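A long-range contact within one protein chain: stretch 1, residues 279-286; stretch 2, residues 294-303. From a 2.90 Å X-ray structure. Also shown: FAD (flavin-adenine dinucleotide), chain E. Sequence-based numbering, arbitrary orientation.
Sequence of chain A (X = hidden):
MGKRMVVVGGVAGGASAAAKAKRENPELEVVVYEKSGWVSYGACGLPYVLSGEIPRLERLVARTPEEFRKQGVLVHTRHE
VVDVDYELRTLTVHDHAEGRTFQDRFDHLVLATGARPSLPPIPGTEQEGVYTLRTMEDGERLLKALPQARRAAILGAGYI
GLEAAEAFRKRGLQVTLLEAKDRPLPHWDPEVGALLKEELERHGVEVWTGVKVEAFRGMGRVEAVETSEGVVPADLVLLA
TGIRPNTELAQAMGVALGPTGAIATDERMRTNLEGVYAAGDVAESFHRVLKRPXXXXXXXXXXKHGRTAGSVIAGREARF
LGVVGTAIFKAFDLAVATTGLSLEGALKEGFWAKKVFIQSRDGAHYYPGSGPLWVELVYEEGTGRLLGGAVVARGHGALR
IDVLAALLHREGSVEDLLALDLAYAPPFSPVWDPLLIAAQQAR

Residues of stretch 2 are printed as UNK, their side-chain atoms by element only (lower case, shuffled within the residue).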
# COMPACT_ATOMS: atom_id res chain seq x y z
N ALA A 279 10.51 22.18 -16.26
CA ALA A 279 9.63 21.27 -15.49
C ALA A 279 8.78 20.27 -16.32
O ALA A 279 8.25 20.62 -17.38
CB ALA A 279 8.73 22.10 -14.60
N GLY A 280 8.64 19.02 -15.86
CA GLY A 280 7.73 18.09 -16.51
C GLY A 280 8.34 17.13 -17.53
O GLY A 280 9.48 16.65 -17.36
N ASP A 281 7.63 16.81 -18.59
CA ASP A 281 8.13 15.72 -19.39
C ASP A 281 9.29 16.10 -20.28
O ASP A 281 9.83 15.26 -20.94
CB ASP A 281 7.05 15.07 -20.24
CG ASP A 281 6.03 14.29 -19.45
OD1 ASP A 281 6.25 14.10 -18.21
OD2 ASP A 281 5.02 13.89 -20.08
N VAL A 282 9.68 17.36 -20.31
CA VAL A 282 10.77 17.81 -21.12
C VAL A 282 12.04 17.79 -20.28
O VAL A 282 13.11 18.09 -20.78
CB VAL A 282 10.49 19.26 -21.50
CG1 VAL A 282 10.44 20.10 -20.30
CG2 VAL A 282 11.52 19.82 -22.34
N ALA A 283 11.95 17.43 -19.00
CA ALA A 283 13.11 17.57 -18.10
C ALA A 283 13.66 16.30 -17.47
O ALA A 283 12.91 15.44 -17.07
CB ALA A 283 12.78 18.50 -17.08
N GLU A 284 14.97 16.19 -17.37
CA GLU A 284 15.61 15.04 -16.75
C GLU A 284 15.41 15.13 -15.25
O GLU A 284 15.17 16.18 -14.70
CB GLU A 284 17.12 15.05 -16.95
CG GLU A 284 17.63 14.99 -18.33
CD GLU A 284 19.16 14.96 -18.39
OE1 GLU A 284 19.67 14.24 -19.30
OE2 GLU A 284 19.84 15.66 -17.55
N SER A 285 15.52 14.00 -14.56
CA SER A 285 15.46 13.95 -13.10
C SER A 285 16.60 13.06 -12.62
O SER A 285 17.10 12.19 -13.36
CB SER A 285 14.12 13.43 -12.58
OG SER A 285 12.98 14.06 -13.14
N PHE A 286 17.03 13.27 -11.38
CA PHE A 286 18.12 12.44 -10.85
C PHE A 286 17.68 11.13 -10.36
O PHE A 286 16.85 11.06 -9.49
CB PHE A 286 18.80 13.15 -9.73
CG PHE A 286 19.94 12.41 -9.10
CD1 PHE A 286 21.17 12.32 -9.73
CD2 PHE A 286 19.83 11.92 -7.83
CE1 PHE A 286 22.24 11.69 -9.11
CE2 PHE A 286 20.91 11.32 -7.23
CZ PHE A 286 22.11 11.21 -7.89
N UNK A 294 18.31 10.96 -15.54
CA UNK A 294 17.43 9.93 -16.01
C UNK A 294 16.12 10.59 -16.53
O UNK A 294 15.83 11.68 -16.15
c UNK A 294 16.30 5.61 -16.24
c UNK A 294 16.44 7.80 -15.20
o UNK A 294 14.05 4.56 -16.26
c UNK A 294 15.12 7.76 -14.97
c UNK A 294 14.94 5.59 -15.97
c UNK A 294 17.19 9.00 -14.84
c UNK A 294 14.38 6.68 -15.33
c UNK A 294 17.05 6.71 -15.83
N UNK A 295 15.35 9.98 -17.42
CA UNK A 295 14.19 10.67 -17.89
C UNK A 295 13.02 9.91 -17.44
O UNK A 295 12.85 8.83 -17.86
c UNK A 295 11.27 10.32 -23.04
c UNK A 295 12.55 12.74 -19.52
c UNK A 295 11.27 12.31 -21.27
c UNK A 295 10.34 11.31 -23.09
n UNK A 295 11.49 13.17 -20.23
c UNK A 295 10.35 12.33 -22.25
c UNK A 295 12.22 11.29 -21.16
c UNK A 295 13.02 11.59 -20.00
c UNK A 295 12.20 10.27 -22.11
c UNK A 295 14.18 10.80 -19.43
N UNK A 296 12.20 10.46 -16.59
CA UNK A 296 11.07 9.73 -16.08
C UNK A 296 9.75 10.57 -16.26
O UNK A 296 9.23 11.15 -15.33
c UNK A 296 11.38 9.32 -14.63
c UNK A 296 10.29 8.69 -13.81
c UNK A 296 10.71 8.68 -12.46
c UNK A 296 10.24 7.31 -14.33
N UNK A 297 9.19 10.58 -17.47
CA UNK A 297 8.00 11.34 -17.79
C UNK A 297 6.72 10.87 -17.20
O UNK A 297 5.82 10.54 -17.93
c UNK A 297 9.14 10.74 -19.74
c UNK A 297 7.89 11.17 -19.28
c UNK A 297 9.76 9.96 -18.66
N UNK A 298 6.61 10.91 -15.89
CA UNK A 298 5.34 10.63 -15.23
C UNK A 298 4.76 11.90 -14.70
O UNK A 298 5.47 12.86 -14.54
c UNK A 298 5.28 7.47 -15.20
c UNK A 298 5.54 9.68 -14.05
c UNK A 298 6.82 7.77 -13.45
c UNK A 298 6.22 8.40 -14.54
N UNK A 299 3.48 11.91 -14.41
CA UNK A 299 2.78 13.12 -14.08
C UNK A 299 2.96 13.55 -12.64
O UNK A 299 2.94 14.73 -12.34
N UNK A 300 3.13 12.60 -11.73
CA UNK A 300 3.48 12.99 -10.37
C UNK A 300 4.89 13.66 -10.35
O UNK A 300 5.10 14.61 -9.68
c UNK A 300 4.44 10.78 -9.68
o UNK A 300 5.21 10.50 -8.69
c UNK A 300 3.37 11.82 -9.44
o UNK A 300 4.48 10.25 -10.84
N UNK A 301 5.84 13.17 -11.16
CA UNK A 301 7.13 13.84 -11.22
C UNK A 301 6.98 15.14 -11.95
O UNK A 301 7.68 16.06 -11.62
c UNK A 301 8.02 11.76 -12.33
c UNK A 301 8.39 12.97 -11.69
c UNK A 301 9.25 13.71 -12.61
N UNK A 302 6.02 15.29 -12.86
CA UNK A 302 5.85 16.61 -13.47
C UNK A 302 5.29 17.59 -12.48
O UNK A 302 5.78 18.67 -12.43
c UNK A 302 5.07 16.57 -14.74
N UNK A 303 4.32 17.24 -11.66
CA UNK A 303 3.92 18.19 -10.61
C UNK A 303 5.04 18.55 -9.58
O UNK A 303 5.14 19.69 -9.08
c UNK A 303 1.48 17.85 -10.55
n UNK A 303 1.18 16.94 -11.44
o UNK A 303 0.74 18.73 -10.24
c UNK A 303 2.73 17.69 -9.84
PA FAD E . 2.62 17.70 -21.34
O1A FAD E . 3.22 16.81 -22.55
O2A FAD E . 1.50 17.17 -20.42
O5B FAD E . 2.10 19.18 -21.91
C5B FAD E . 2.93 20.04 -22.77
C4B FAD E . 2.08 21.10 -23.47
O4B FAD E . 2.96 22.19 -23.74
C3B FAD E . 1.45 20.57 -24.75
O3B FAD E . -0.02 20.60 -24.71
C2B FAD E . 1.97 21.53 -25.72
O2B FAD E . 0.76 21.84 -26.43
C1B FAD E . 2.57 22.73 -24.92
N9A FAD E . 3.74 23.27 -25.69
C8A FAD E . 4.75 22.54 -26.28
N7A FAD E . 5.57 23.31 -27.04
C5A FAD E . 5.12 24.58 -26.93
C6A FAD E . 5.57 25.89 -27.48
N6A FAD E . 6.70 25.89 -28.25
N1A FAD E . 4.83 26.99 -27.16
C2A FAD E . 3.72 26.88 -26.34
N3A FAD E . 3.21 25.73 -25.77
C4A FAD E . 3.90 24.57 -26.04
N1 FAD E . 1.49 9.66 -15.80
C2 FAD E . 1.39 9.02 -14.59
O2 FAD E . 2.11 9.38 -13.61
N3 FAD E . 0.49 8.03 -14.44
C4 FAD E . -0.39 7.62 -15.42
O4 FAD E . -1.26 6.68 -15.27
C4X FAD E . -0.35 8.31 -16.74
N5 FAD E . -1.23 7.93 -17.74
C5X FAD E . -1.14 8.58 -18.94
C6 FAD E . -2.00 8.21 -20.00
C7 FAD E . -1.94 8.88 -21.24
C7M FAD E . -2.89 8.45 -22.33
C8 FAD E . -0.95 10.00 -21.47
C8M FAD E . -0.83 10.74 -22.77
C9 FAD E . -0.06 10.35 -20.42
C9A FAD E . -0.10 9.71 -19.16
N10 FAD E . 0.80 10.12 -18.10
C10 FAD E . 0.68 9.40 -16.88
C1' FAD E . 1.85 11.16 -18.27
C2' FAD E . 1.37 12.58 -18.24
O2' FAD E . 0.59 12.88 -19.39
C3' FAD E . 2.55 13.51 -18.31
O3' FAD E . 3.62 13.01 -17.53
C4' FAD E . 2.01 14.85 -17.75
O4' FAD E . 0.82 15.40 -18.42
C5' FAD E . 3.14 15.88 -17.54
O5' FAD E . 3.42 16.65 -18.70
P FAD E . 4.09 18.12 -18.73
O1P FAD E . 3.22 19.12 -17.98
O2P FAD E . 5.63 18.26 -18.74
O3P FAD E . 3.77 18.33 -20.30

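Position 294 carries one carbon, then a six-carbon ring bearing one oxygen. This is a phenol, so the residue is Tyr294. Its backbone pairs with Ser285 in an antiparallel bridge. Ser285 N donates to Tyr294 O at 2.8 Å, nearly straight. Tyr294 N returns a weak bond to Ser285 O, also 2.8 Å. The CB points to the same face of the sheet as that of Ser285, but the ring end leads away.

Position 295 has one carbon, then fused five- and six-membered rings holding eight carbons and one nitrogen. Only an indole fits, so this is Trp295. Its NE1 donates to Asp281 O at 2.8 Å. Ala283 O also lies near the ring plane, 3.7 Å from Trp295 CD1. Both carbonyls therefore meet the ring edge.

Position 296 has four carbons, forked at the second: Leu296. Its side chain makes no contact with stretch 1.

Position 297 has three carbons closing a ring onto the backbone nitrogen: Pro297. Asp281 OD1 lies 3.3 Å from Pro297 CA and 3.5 Å from Pro297 CB.

Position 298 again has four carbons forked at the second. This is Leu298, the N-cap residue of the following helix. Its CB points away from stretch 1.

Position 299 has no side-chain atoms, so it is Gly299. Its N donates to FAD O2 at 3.0 Å, and more weakly to FAD N1 at 3.3 Å.

Position 300 has two carbons, the second carrying two oxygens. This carboxylate is Asp300, out of reach of stretch 1.

Position 301 has three carbons, two of them on the first. The fork at CB gives Val301. Ser285 OG approaches Val301 CG2 at 3.8 Å.

Position 302 has a single carbon: Ala302. Its CB packs 3.5 Å from Gly280 CA.

Position 303 has two carbons, the second carrying one oxygen and one nitrogen. The atoms fit an amide, Asn303. Its ND2 bonds back to Gly299 O at 3.0 Å, within the helix.

The contact combines a short backbone pairing, an indole hydrogen bond and close packing beside the cofactor. The backbones run close at Gly280 and Ala302, whose CA atoms are 3.9 Å apart. A CB on Gly280 would clash with FAD O2P. Asp281 serves both stretch 2 and the cofactor: its O accepts from Trp295 NE1, its N donates to FAD O2P at 2.5 Å, a very short bond, and its OD1 accepts from FAD O3' at 2.9 Å. FAD is thus held by Asp281 from one stretch and Gly299 from the other.

Stretch 2 294-303: YWLPLGDVAN
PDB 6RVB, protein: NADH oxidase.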